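Local coordinates for protein Alpha/beta hydrolase (Enterobacter asburiae, PDB 6KMO) that probably hydrolyses carboxylic ester bonds, acting as an esterase or lipase with an alpha/beta hydrolase fold, at residues A187-Q192 with I251-P255; G183-A187 with N204-V210; M47-P52 with N232-F237; H106-V111 with Y138-P142. The protein carries 2 engineered substitutions. All blocks are in the same frame, centred on the assembly; numbering follows the deposited sequence.

Contact 1: residues A187-Q192 with I251-P255; sequences ASVALQ and ILASP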
loop_
_atom_site.group_PDB
_atom_site.type_symbol
_atom_site.label_atom_id
_atom_site.label_comp_id
_atom_site.label_asym_id
_atom_site.label_seq_id
_atom_site.Cartn_x
_atom_site.Cartn_y
_atom_site.Cartn_z
ATOM N N ALA A 187 -2.402 -18.744 4.344
ATOM C CA ALA A 187 -2.385 -19.566 3.139
ATOM C C ALA A 187 -2.687 -21.029 3.452
ATOM O O ALA A 187 -3.426 -21.690 2.708
ATOM C CB ALA A 187 -1.026 -19.431 2.437
ATOM N N SER A 188 -2.145 -21.544 4.555
ATOM C CA SER A 188 -2.344 -22.943 4.908
ATOM C C SER A 188 -3.808 -23.231 5.194
ATOM O O SER A 188 -4.341 -24.278 4.798
ATOM C CB SER A 188 -1.485 -23.252 6.125
ATOM O OG SER A 188 -1.401 -24.635 6.340
ATOM N N VAL A 189 -4.477 -22.325 5.903
ATOM C CA VAL A 189 -5.894 -22.503 6.209
ATOM C C VAL A 189 -6.726 -22.368 4.947
ATOM O O VAL A 189 -7.660 -23.141 4.722
ATOM C CB VAL A 189 -6.325 -21.515 7.305
ATOM C CG1 VAL A 189 -7.855 -21.471 7.452
ATOM C CG2 VAL A 189 -5.691 -21.901 8.625
ATOM N N ALA A 190 -6.397 -21.401 4.091
ATOM C CA ALA A 190 -7.129 -21.251 2.839
ATOM C C ALA A 190 -7.000 -22.498 1.963
ATOM O O ALA A 190 -7.978 -22.923 1.329
ATOM C CB ALA A 190 -6.664 -20.001 2.091
ATOM N N LEU A 191 -5.815 -23.103 1.913
ATOM C CA LEU A 191 -5.616 -24.293 1.083
ATOM C C LEU A 191 -6.315 -25.508 1.684
ATOM O O LEU A 191 -6.857 -26.344 0.949
ATOM C CB LEU A 191 -4.130 -24.546 0.875
ATOM C CG LEU A 191 -3.406 -23.544 -0.034
ATOM C CD1 LEU A 191 -1.907 -23.641 0.117
ATOM C CD2 LEU A 191 -3.835 -23.713 -1.485
ATOM N N GLN A 192 -6.350 -25.622 3.012
ATOM C CA GLN A 192 -7.159 -26.676 3.620
ATOM C C GLN A 192 -8.634 -26.460 3.302
ATOM O O GLN A 192 -9.344 -27.406 2.940
ATOM C CB GLN A 192 -6.960 -26.682 5.134
ATOM C CG GLN A 192 -5.632 -27.238 5.598
ATOM C CD GLN A 192 -5.474 -27.095 7.088
ATOM O OE1 GLN A 192 -6.023 -27.877 7.855
ATOM N NE2 GLN A 192 -4.757 -26.068 7.512
ATOM N N ILE A 251 2.532 -28.048 0.339
ATOM C CA ILE A 251 2.034 -26.691 0.089
ATOM C C ILE A 251 1.431 -26.037 1.333
ATOM O O ILE A 251 1.271 -24.808 1.357
ATOM C CB ILE A 251 1.034 -26.636 -1.087
ATOM C CG1 ILE A 251 -0.281 -27.359 -0.761
ATOM C CG2 ILE A 251 1.681 -27.183 -2.343
ATOM C CD1 ILE A 251 -1.334 -27.204 -1.856
ATOM N N LEU A 252 1.086 -26.815 2.360
ATOM C CA LEU A 252 0.572 -26.259 3.601
ATOM C C LEU A 252 1.683 -25.707 4.480
ATOM O O LEU A 252 1.392 -25.073 5.505
ATOM C CB LEU A 252 -0.222 -27.309 4.380
ATOM C CG LEU A 252 -1.400 -27.911 3.621
ATOM C CD1 LEU A 252 -2.130 -28.914 4.517
ATOM C CD2 LEU A 252 -2.371 -26.855 3.121
ATOM N N ALA A 253 2.941 -25.950 4.115
ATOM C CA ALA A 253 4.113 -25.372 4.760
ATOM C C ALA A 253 4.814 -24.372 3.856
ATOM O O ALA A 253 5.153 -23.262 4.297
ATOM C CB ALA A 253 5.101 -26.463 5.189
ATOM N N SER A 254 5.031 -24.732 2.591
ATOM C CA SER A 254 5.692 -23.876 1.609
ATOM C C SER A 254 4.729 -23.598 0.464
ATOM O O SER A 254 4.849 -24.195 -0.616
ATOM C CB SER A 254 6.969 -24.516 1.068
ATOM O OG SER A 254 7.936 -24.646 2.077
ATOM N N PRO A 255 3.736 -22.722 0.681
ATOM C CA PRO A 255 2.732 -22.481 -0.374
ATOM C C PRO A 255 3.318 -21.919 -1.657
ATOM O O PRO A 255 2.700 -22.050 -2.722
ATOM C CB PRO A 255 1.741 -21.514 0.287
ATOM C CG PRO A 255 2.555 -20.863 1.397
ATOM C CD PRO A 255 3.456 -21.949 1.907
#
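Leu252 reaches out from the loop 251-255 and sets its branched end against helix 187-192. Its CD2 methyl lies 3.7 Å from Leu191 CB and as near to the backbone oxygen of Ser188, while CD1 meets Gln192 CG at 4.0 Å, the two side chains crossing at about a right angle. Leu191 also sends CD1 over the loop backbone, 3.6 Å from Ile251 O. Leu191 CD1 also touches Ile251 CD1 and lies 4.2 Å from Pro255 CB. The proline ring closes the far end of the contact, with its CG 4.0 Å from Ala187 CB.

A single direct hydrogen bond joins the segments. Ser188 OG, turned anti to its own backbone N (chi1 -167°), donates to Leu252 O at 2.9 Å, arriving in the carbonyl plane on a lone pair with a C=O...donor angle of 122°. Ser188 is modelled in two conformations, and the bond is described for one of them. Further out, Gln192 runs its extended side chain back along the helix, where NE2 makes a weak bond to Ser188 O at 3.3 Å, while its stronger partner is Ile150 O. Asn250 OD1 accepts a hydrogen bond from Leu252 N.

The contact is buried. Helix 148-163 packs beside Ser188, Val189 and Gln192, strand 203-207 packs against Ala187 and Ala190, and the second subunit brings its Phe13 against Ile251 and Leu252 and its Leu8 against Gln192, placing the loop between helix 181-195 and the second subunit.

Contact 2: residues G183-A187 with N204-V210; sequences GNMVA and NVMLWPV
The polar link between Asn184 and Val210 is the one hydrogen bond across this contact. Asn184 ND2 donates to Val210 O at 3.1 Å; the oxygen lies in the plane of the asparagine amide, but the donor stands 53° out of the carbonyl plane and so does not use a lone pair. The same amide nitrogen also bonds Ala253 O, and two carbonyls from different loops thus fix the rotation of the side chain. Asn184 CB adds a close contact of 3.1 Å to Val210 O.

Segment 183-187 belongs to helix 181-195 and residues 204-207 to strand 203-207. With strand 174-179 they make a beta-alpha-beta unit of the alpha/beta hydrolase core, and the helix starts at a probable nucleophile elbow, the GxSxG turn around Ser180. The axes of helix 183-187 and strand 204-207 run roughly antiparallel, at 149°, and approach to 7.4 Å. Gly183, lacking a side chain, lets the two backbones come together, its CA lying 4.3 Å from Met206 CA, with Pro209 CB resting against its backbone.

Van der Waals packing, largely of methyl groups, makes up the remainder. Val186 has CG1 anti to the backbone N (chi1 165°), which lays that methyl against the amide group of Asn204, 3.6 Å from its CG, as the two side chains slide past each other in opposite directions; CG2 looks instead at Val205 O. Met206 bends at its sulfur, bringing its CG within 3.8 Å of Val186 CG1 and its CE methyl to 3.5 Å from Gly183 O and alongside Ala187 CB.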
loop_
_atom_site.group_PDB
_atom_site.type_symbol
_atom_site.label_atom_id
_atom_site.label_comp_id
_atom_site.label_asym_id
_atom_site.label_seq_id
_atom_site.Cartn_x
_atom_site.Cartn_y
_atom_site.Cartn_z
ATOM N N GLY A 183 1.065 -15.179 8.412
ATOM C CA GLY A 183 0.667 -15.062 7.015
ATOM C C GLY A 183 0.795 -16.374 6.257
ATOM O O GLY A 183 -0.028 -16.691 5.394
ATOM N N ASN A 184 1.826 -17.157 6.570
ATOM C CA ASN A 184 1.919 -18.539 6.105
ATOM C C ASN A 184 0.679 -19.318 6.505
ATOM O O ASN A 184 0.090 -20.035 5.688
ATOM C CB ASN A 184 3.179 -19.150 6.731
ATOM C CG ASN A 184 3.416 -20.576 6.341
ATOM O OD1 ASN A 184 2.945 -21.489 7.025
ATOM N ND2 ASN A 184 4.165 -20.789 5.268
ATOM N N MET A 185 0.257 -19.151 7.762
ATOM C CA MET A 185 -0.908 -19.855 8.304
ATOM C C MET A 185 -2.191 -19.459 7.576
ATOM O O MET A 185 -3.071 -20.305 7.361
ATOM C CB MET A 185 -0.973 -19.599 9.813
ATOM C CG MET A 185 -1.923 -20.515 10.606
ATOM S SD MET A 185 -1.688 -20.410 12.459
ATOM C CE MET A 185 -0.111 -21.269 12.610
ATOM N N VAL A 186 -2.313 -18.191 7.159
ATOM C CA VAL A 186 -3.436 -17.763 6.320
ATOM C C VAL A 186 -3.517 -18.639 5.071
ATOM O O VAL A 186 -4.577 -19.182 4.727
ATOM C CB VAL A 186 -3.286 -16.276 5.939
ATOM C CG1 VAL A 186 -4.222 -15.916 4.769
ATOM C CG2 VAL A 186 -3.547 -15.368 7.138
ATOM N N ALA A 187 -2.402 -18.744 4.344
ATOM C CA ALA A 187 -2.385 -19.566 3.139
ATOM C C ALA A 187 -2.687 -21.029 3.452
ATOM O O ALA A 187 -3.426 -21.690 2.708
ATOM C CB ALA A 187 -1.026 -19.431 2.437
ATOM N N ASN A 204 -8.127 -12.685 2.352
ATOM C CA ASN A 204 -6.902 -12.987 3.078
ATOM C C ASN A 204 -6.037 -11.735 3.130
ATOM O O ASN A 204 -5.874 -11.047 2.118
ATOM C CB ASN A 204 -6.075 -14.025 2.327
ATOM C CG ASN A 204 -6.704 -15.374 2.280
ATOM O OD1 ASN A 204 -7.464 -15.760 3.165
ATOM N ND2 ASN A 204 -6.356 -16.136 1.258
ATOM N N VAL A 205 -5.430 -11.479 4.279
ATOM C CA VAL A 205 -4.392 -10.463 4.409
ATOM C C VAL A 205 -3.153 -11.150 4.955
ATOM O O VAL A 205 -3.124 -11.586 6.112
ATOM C CB VAL A 205 -4.800 -9.282 5.293
ATOM C CG1 VAL A 205 -3.658 -8.282 5.316
ATOM C CG2 VAL A 205 -6.076 -8.622 4.794
ATOM N N MET A 206 -2.132 -11.264 4.119
ATOM C CA MET A 206 -0.859 -11.884 4.470
ATOM C C MET A 206 0.142 -10.760 4.683
ATOM O O MET A 206 0.585 -10.120 3.720
ATOM C CB MET A 206 -0.409 -12.847 3.365
ATOM C CG MET A 206 -1.345 -14.025 3.133
ATOM S SD MET A 206 -1.004 -15.119 1.640
ATOM C CE MET A 206 0.607 -15.816 2.111
ATOM N N LEU A 207 0.480 -10.507 5.941
ATOM C CA LEU A 207 1.360 -9.396 6.316
ATOM C C LEU A 207 2.777 -9.944 6.405
ATOM O O LEU A 207 3.075 -10.791 7.256
ATOM C CB LEU A 207 0.929 -8.786 7.646
ATOM C CG LEU A 207 -0.482 -8.183 7.658
ATOM C CD1 LEU A 207 -0.855 -7.810 9.079
ATOM C CD2 LEU A 207 -0.581 -6.995 6.746
ATOM N N TRP A 208 3.638 -9.471 5.505
ATOM C CA TRP A 208 5.043 -9.859 5.400
ATOM C C TRP A 208 5.217 -11.368 5.656
ATOM O O TRP A 208 5.924 -11.778 6.594
ATOM C CB TRP A 208 5.954 -8.997 6.277
ATOM C CG TRP A 208 5.425 -8.690 7.636
ATOM C CD1 TRP A 208 5.727 -9.369 8.776
ATOM C CD2 TRP A 208 4.494 -7.659 8.013
ATOM N NE1 TRP A 208 5.024 -8.853 9.838
ATOM C CE2 TRP A 208 4.276 -7.792 9.396
ATOM C CE3 TRP A 208 3.812 -6.652 7.324
ATOM C CZ2 TRP A 208 3.406 -6.961 10.095
ATOM C CZ3 TRP A 208 2.943 -5.828 8.037
ATOM C CH2 TRP A 208 2.760 -5.991 9.398
ATOM N N PRO A 209 4.605 -12.211 4.829
ATOM C CA PRO A 209 4.491 -13.640 5.130
ATOM C C PRO A 209 5.746 -14.438 4.815
ATOM O O PRO A 209 6.551 -14.091 3.944
ATOM C CB PRO A 209 3.368 -14.094 4.183
ATOM C CG PRO A 209 3.536 -13.185 2.976
ATOM C CD PRO A 209 3.831 -11.841 3.622
ATOM N N VAL A 210 5.855 -15.565 5.521
ATOM C CA VAL A 210 6.726 -16.678 5.145
ATOM C C VAL A 210 5.985 -17.534 4.122
ATOM O O VAL A 210 4.848 -17.947 4.368
ATOM C CB VAL A 210 7.071 -17.529 6.376
ATOM C CG1 VAL A 210 7.803 -18.806 5.953
ATOM C CG2 VAL A 210 7.861 -16.747 7.413
#

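Contact 3: residues M47-P52 with N232-F237; sequences MEQMTP and NMMKWF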
loop_
_atom_site.group_PDB
_atom_site.type_symbol
_atom_site.label_atom_id
_atom_site.label_comp_id
_atom_site.label_asym_id
_atom_site.label_seq_id
_atom_site.Cartn_x
_atom_site.Cartn_y
_atom_site.Cartn_z
ATOM N N MET A 47 19.680 -15.017 18.589
ATOM C CA MET A 47 18.475 -15.692 19.059
ATOM C C MET A 47 18.548 -17.198 18.828
ATOM O O MET A 47 18.079 -17.975 19.662
ATOM C CB MET A 47 17.227 -15.119 18.383
ATOM C CG MET A 47 15.932 -15.839 18.825
ATOM S SD MET A 47 14.359 -15.106 18.184
ATOM C CE MET A 47 14.263 -13.687 19.275
ATOM N N GLU A 48 19.119 -17.628 17.695
ATOM C CA GLU A 48 19.160 -19.054 17.390
ATOM C C GLU A 48 20.028 -19.844 18.357
ATOM O O GLU A 48 19.998 -21.083 18.310
ATOM C CB GLU A 48 19.575 -19.294 15.938
ATOM C CG GLU A 48 21.027 -18.971 15.587
ATOM C CD GLU A 48 21.313 -17.516 15.233
ATOM O OE1 GLU A 48 20.399 -16.664 15.342
ATOM O OE2 GLU A 48 22.457 -17.224 14.827
ATOM N N GLN A 49 20.786 -19.180 19.224
ATOM C CA GLN A 49 21.553 -19.846 20.275
ATOM C C GLN A 49 20.822 -19.868 21.609
ATOM O O GLN A 49 21.361 -20.388 22.599
ATOM C CB GLN A 49 22.914 -19.165 20.437
ATOM C CG GLN A 49 23.809 -19.321 19.223
ATOM C CD GLN A 49 25.114 -18.567 19.357
ATOM O OE1 GLN A 49 25.546 -18.231 20.464
ATOM N NE2 GLN A 49 25.731 -18.276 18.231
ATOM N N MET A 50 19.607 -19.325 21.667
ATOM C CA MET A 50 18.833 -19.273 22.899
ATOM C C MET A 50 17.937 -20.501 23.025
ATOM O O MET A 50 17.636 -21.192 22.048
ATOM C CB MET A 50 17.940 -18.025 22.902
ATOM C CG MET A 50 18.673 -16.703 22.965
ATOM S SD MET A 50 17.537 -15.249 22.926
ATOM C CE MET A 50 18.758 -13.944 22.847
ATOM N N THR A 51 17.481 -20.762 24.247
ATOM C CA THR A 51 16.406 -21.719 24.409
ATOM C C THR A 51 15.115 -21.097 23.889
ATOM O O THR A 51 15.007 -19.874 23.781
ATOM C CB THR A 51 16.207 -22.070 25.874
ATOM O OG1 THR A 51 15.763 -20.921 26.582
ATOM C CG2 THR A 51 17.519 -22.566 26.503
ATOM N N PRO A 52 14.114 -21.915 23.562
ATOM C CA PRO A 52 12.812 -21.334 23.194
ATOM C C PRO A 52 12.299 -20.359 24.228
ATOM O O PRO A 52 11.784 -19.294 23.870
ATOM C CB PRO A 52 11.917 -22.565 23.039
ATOM C CG PRO A 52 12.860 -23.605 22.544
ATOM C CD PRO A 52 14.171 -23.355 23.267
ATOM N N ASN A 232 19.697 -16.719 9.818
ATOM C CA ASN A 232 19.872 -17.799 10.786
ATOM C C ASN A 232 18.651 -17.953 11.685
ATOM O O ASN A 232 18.328 -19.075 12.089
ATOM C CB ASN A 232 21.129 -17.564 11.620
ATOM C CG ASN A 232 22.382 -17.935 10.881
ATOM O OD1 ASN A 232 22.342 -18.605 9.872
ATOM N ND2 ASN A 232 23.515 -17.487 11.397
ATOM N N MET A 233 17.975 -16.859 12.026
ATOM C CA MET A 233 16.724 -16.973 12.772
ATOM C C MET A 233 15.695 -17.760 11.967
ATOM O O MET A 233 15.015 -18.644 12.497
ATOM C CB MET A 233 16.185 -15.589 13.130
ATOM C CG MET A 233 16.905 -14.917 14.311
ATOM S SD MET A 233 16.663 -13.068 14.446
ATOM C CE MET A 233 14.927 -12.997 14.857
ATOM N N MET A 234 15.548 -17.440 10.682
ATOM C CA MET A 234 14.573 -18.138 9.854
ATOM C C MET A 234 14.882 -19.629 9.768
ATOM O O MET A 234 13.969 -20.465 9.816
ATOM C CB MET A 234 14.499 -17.521 8.462
ATOM C CG MET A 234 13.628 -16.256 8.372
ATOM S SD MET A 234 11.876 -16.387 9.025
ATOM C CE MET A 234 11.376 -17.991 8.247
ATOM N N LYS A 235 16.163 -19.987 9.634
ATOM C CA LYS A 235 16.523 -21.401 9.589
ATOM C C LYS A 235 16.180 -22.094 10.902
ATOM O O LYS A 235 15.684 -23.232 10.904
ATOM C CB LYS A 235 18.009 -21.558 9.272
ATOM C CG LYS A 235 18.370 -21.216 7.841
ATOM C CD LYS A 235 19.876 -21.331 7.601
ATOM C CE LYS A 235 20.210 -21.065 6.158
ATOM N NZ LYS A 235 21.688 -21.168 5.896
ATOM N N TRP A 236 16.415 -21.409 12.025
ATOM C CA TRP A 236 16.099 -21.952 13.344
ATOM C C TRP A 236 14.595 -22.126 13.517
ATOM O O TRP A 236 14.124 -23.134 14.060
ATOM C CB TRP A 236 16.671 -21.023 14.416
ATOM C CG TRP A 236 16.569 -21.499 15.819
ATOM C CD1 TRP A 236 17.176 -22.591 16.367
ATOM C CD2 TRP A 236 15.847 -20.874 16.884
ATOM N NE1 TRP A 236 16.863 -22.693 17.693
ATOM C CE2 TRP A 236 16.048 -21.646 18.040
ATOM C CE3 TRP A 236 15.043 -19.730 16.970
ATOM C CZ2 TRP A 236 15.490 -21.319 19.261
ATOM C CZ3 TRP A 236 14.482 -19.419 18.190
ATOM C CH2 TRP A 236 14.712 -20.205 19.314
ATOM N N PHE A 237 13.822 -21.130 13.109
ATOM C CA PHE A 237 12.371 -21.237 13.202
ATOM C C PHE A 237 11.869 -22.433 12.406
ATOM O O PHE A 237 11.113 -23.268 12.922
ATOM C CB PHE A 237 11.729 -19.948 12.689
ATOM C CG PHE A 237 11.957 -18.714 13.548
ATOM C CD1 PHE A 237 12.037 -18.771 14.934
ATOM C CD2 PHE A 237 12.037 -17.469 12.941
ATOM C CE1 PHE A 237 12.217 -17.626 15.687
ATOM C CE2 PHE A 237 12.200 -16.310 13.689
ATOM C CZ PHE A 237 12.292 -16.390 15.063
HETATM O O HOH W 1 23.931 -15.384 13.661
#
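Glu48 and Asn232 are joined through a water molecule, which donates to Glu48 OE2 at 2.6 Å and accepts from Asn232 ND2 at 3.1 Å. The carboxylate gets there by a double bend: CG sits between the backbone N and the carbonyl carbon (chi1 70°), and the chain turns again at chi2, laying OE2 3.5 Å from Asn232 CB. Carboxylate and amide are turned well out of each other's plane.

The backbone of Glu48 covers Trp236. Its CA stands over the five-membered ring, 3.9 Å from the centroid and 14° off the normal, a CH-pi contact, and the carbonyl oxygens of Met47 and Glu48 lie over the same face. Pro52 CA comes to the edge of the indole. Met47 crosses Trp236, Met233 and Phe237 at about right angles: its CG meets Trp236 CZ3 at 3.9 Å, and Met47 SD lies 4.0 Å from Met233 CE. Met47 SD also makes an oblique Met-aromatic contact, 5.1 Å from the Phe237 ring centroid.

Thr51 N-caps helix 52-63, whose Ala55 packs on Met47 and Trp236. Loop 47-52 and the start of helix 52-63 thus pack against helix 231-241, which belongs to the helical insertion after strand 203-207, an arrangement consistent with the cap of hormone-sensitive-lipase-like alpha/beta hydrolases.

Contact 4: residues H106-V111 with Y138-P142; sequences HGGGWV and YTPSP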
loop_
_atom_site.group_PDB
_atom_site.type_symbol
_atom_site.label_atom_id
_atom_site.label_comp_id
_atom_site.label_asym_id
_atom_site.label_seq_id
_atom_site.Cartn_x
_atom_site.Cartn_y
_atom_site.Cartn_z
ATOM N N HIS A 106 -1.017 -15.286 14.583
ATOM C CA HIS A 106 0.142 -14.514 14.990
ATOM C C HIS A 106 1.429 -15.072 14.391
ATOM O O HIS A 106 1.526 -16.240 14.017
ATOM C CB HIS A 106 0.231 -14.423 16.511
ATOM C CG HIS A 106 0.712 -15.665 17.203
ATOM N ND1 HIS A 106 2.050 -15.977 17.297
ATOM C CD2 HIS A 106 0.054 -16.619 17.901
ATOM C CE1 HIS A 106 2.194 -17.081 18.003
ATOM N NE2 HIS A 106 0.999 -17.495 18.377
ATOM N N GLY A 107 2.437 -14.205 14.326
ATOM C CA GLY A 107 3.769 -14.576 13.912
ATOM C C GLY A 107 4.699 -14.828 15.082
ATOM O O GLY A 107 4.302 -14.869 16.245
ATOM N N GLY A 108 5.976 -14.988 14.748
ATOM C CA GLY A 108 6.968 -15.396 15.719
ATOM C C GLY A 108 7.754 -16.638 15.371
ATOM O O GLY A 108 8.381 -17.240 16.260
ATOM N N GLY A 109 7.758 -17.050 14.101
ATOM C CA GLY A 109 8.588 -18.178 13.726
ATOM C C GLY A 109 8.163 -19.491 14.324
ATOM O O GLY A 109 9.005 -20.408 14.447
ATOM N N TRP A 110 6.888 -19.617 14.708
ATOM C CA TRP A 110 6.275 -20.767 15.368
ATOM C C TRP A 110 6.737 -20.923 16.814
ATOM O O TRP A 110 5.968 -21.366 17.668
ATOM C CB TRP A 110 6.453 -22.058 14.568
ATOM C CG TRP A 110 5.839 -21.983 13.194
ATOM C CD1 TRP A 110 4.511 -21.981 12.879
ATOM C CD2 TRP A 110 6.538 -21.894 11.943
ATOM N NE1 TRP A 110 4.332 -21.889 11.527
ATOM C CE2 TRP A 110 5.563 -21.847 10.925
ATOM C CE3 TRP A 110 7.892 -21.845 11.587
ATOM C CZ2 TRP A 110 5.892 -21.771 9.583
ATOM C CZ3 TRP A 110 8.217 -21.778 10.257
ATOM C CH2 TRP A 110 7.230 -21.746 9.264
ATOM N N VAL A 111 7.972 -20.525 17.105
ATOM C CA VAL A 111 8.521 -20.602 18.459
ATOM C C VAL A 111 8.008 -19.463 19.334
ATOM O O VAL A 111 7.663 -19.685 20.508
ATOM C CB VAL A 111 10.059 -20.613 18.383
ATOM C CG1 VAL A 111 10.656 -20.698 19.781
ATOM C CG2 VAL A 111 10.562 -21.744 17.526
ATOM N N TYR A 138 -2.645 -21.107 18.958
ATOM C CA TYR A 138 -2.110 -22.374 18.462
ATOM C C TYR A 138 -0.893 -22.809 19.278
ATOM O O TYR A 138 -0.210 -22.003 19.916
ATOM C CB TYR A 138 -1.784 -22.271 16.970
ATOM C CG TYR A 138 -0.739 -21.253 16.532
ATOM C CD1 TYR A 138 0.604 -21.530 16.645
ATOM C CD2 TYR A 138 -1.108 -20.041 15.960
ATOM C CE1 TYR A 138 1.562 -20.636 16.190
ATOM C CE2 TYR A 138 -0.168 -19.141 15.511
ATOM C CZ TYR A 138 1.174 -19.445 15.627
ATOM O OH TYR A 138 2.146 -18.583 15.184
ATOM N N THR A 139 -0.625 -24.103 19.260
ATOM C CA THR A 139 0.480 -24.638 20.053
ATOM C C THR A 139 1.812 -24.230 19.438
ATOM O O THR A 139 2.008 -24.422 18.227
ATOM C CB THR A 139 0.407 -26.164 20.115
ATOM O OG1 THR A 139 -0.873 -26.556 20.622
ATOM C CG2 THR A 139 1.503 -26.716 21.020
ATOM N N PRO A 140 2.743 -23.682 20.228
ATOM C CA PRO A 140 4.045 -23.285 19.678
ATOM C C PRO A 140 4.907 -24.487 19.331
ATOM O O PRO A 140 4.687 -25.616 19.777
ATOM C CB PRO A 140 4.701 -22.491 20.810
ATOM C CG PRO A 140 3.643 -22.261 21.836
ATOM C CD PRO A 140 2.624 -23.330 21.654
ATOM N N SER A 141 5.932 -24.213 18.541
ATOM C CA SER A 141 7.038 -25.124 18.312
ATOM C C SER A 141 8.191 -24.779 19.248
ATOM O O SER A 141 8.382 -23.614 19.608
ATOM C CB SER A 141 7.520 -25.031 16.861
ATOM O OG SER A 141 6.500 -25.456 15.956
ATOM N N PRO A 142 9.006 -25.768 19.659
ATOM C CA PRO A 142 8.987 -27.167 19.233
ATOM C C PRO A 142 8.067 -28.079 20.027
ATOM O O PRO A 142 8.085 -29.287 19.797
ATOM C CB PRO A 142 10.448 -27.580 19.426
ATOM C CG PRO A 142 10.883 -26.797 20.610
ATOM C CD PRO A 142 10.197 -25.456 20.464
HETATM O O HOH W 2 1.181 -19.768 19.861
HETATM O O HOH W 3 4.874 -17.978 15.821
#
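The run His106-Gly107-Gly108-Gly109, after strand 99-105, matches the HGGG motif that supplies the oxyanion hole in hormone-sensitive-lipase-like hydrolases, and Tyr138 packs directly on its histidine. The two rings form an offset stack, with centroids 4.2 Å apart and planes within 8° of each other; His106 NE2 lies over the face of the tyrosine ring, and Tyr138 OH lies over the imidazole near CE1. Both side chains take the torsion that sets CG between the backbone N and the carbonyl carbon (chi1 76° for His106), which turns each ring back over its own backbone.

Tyr138 OH donates to His106 O at 2.7 Å, from well above the carbonyl plane. Tyr138 OH also accepts a hydrogen bond from a water at 2.9 Å, and that water accepts a weak one from Trp110 N. His106 ND1 donates to Gly107 O at 2.7 Å, nearly straight at 167° and in the ring plane, while NE2 meets a second water that donates to Tyr138 O at 2.6 Å.

Beyond the glycines, Ser141 N bonds Trp110 O at 3.0 Å, and Val111 CA makes a CA-H...O contact of 3.2 Å to Ser141 O. Ser141 OG turns to Ala144 O. Trp110 stacks on Tyr241 and meets Trp238 edge-to-face.

With a bond at each imidazole nitrogen and a tyrosine over one face, the histidine is fixed in rotation; its ND1 and the phenol pin two successive carbonyls, consistent with a second shell that shapes the glycine loop.

Contacts 1, 2 and 4 are buried, whereas contact 3 is only partly buried, its centre about 19 Å from the centre of the chain. Contacts 1 and 2 share helix 181-195 and Ala187; contact 2 fits it to the central sheet with mostly apolar packing, while contact 1 joins it to a loop beside the second subunit. Asn184 connects the two through its bond to Ala253 O. Contact 4 works largely by stacking and by bonds to backbone carbonyls, contact 3 by methionine and tryptophan packing with one water bridge at its edge. They meet where Phe237 packs on Gly109 and Trp110, so the probable cap touches the glycine loop.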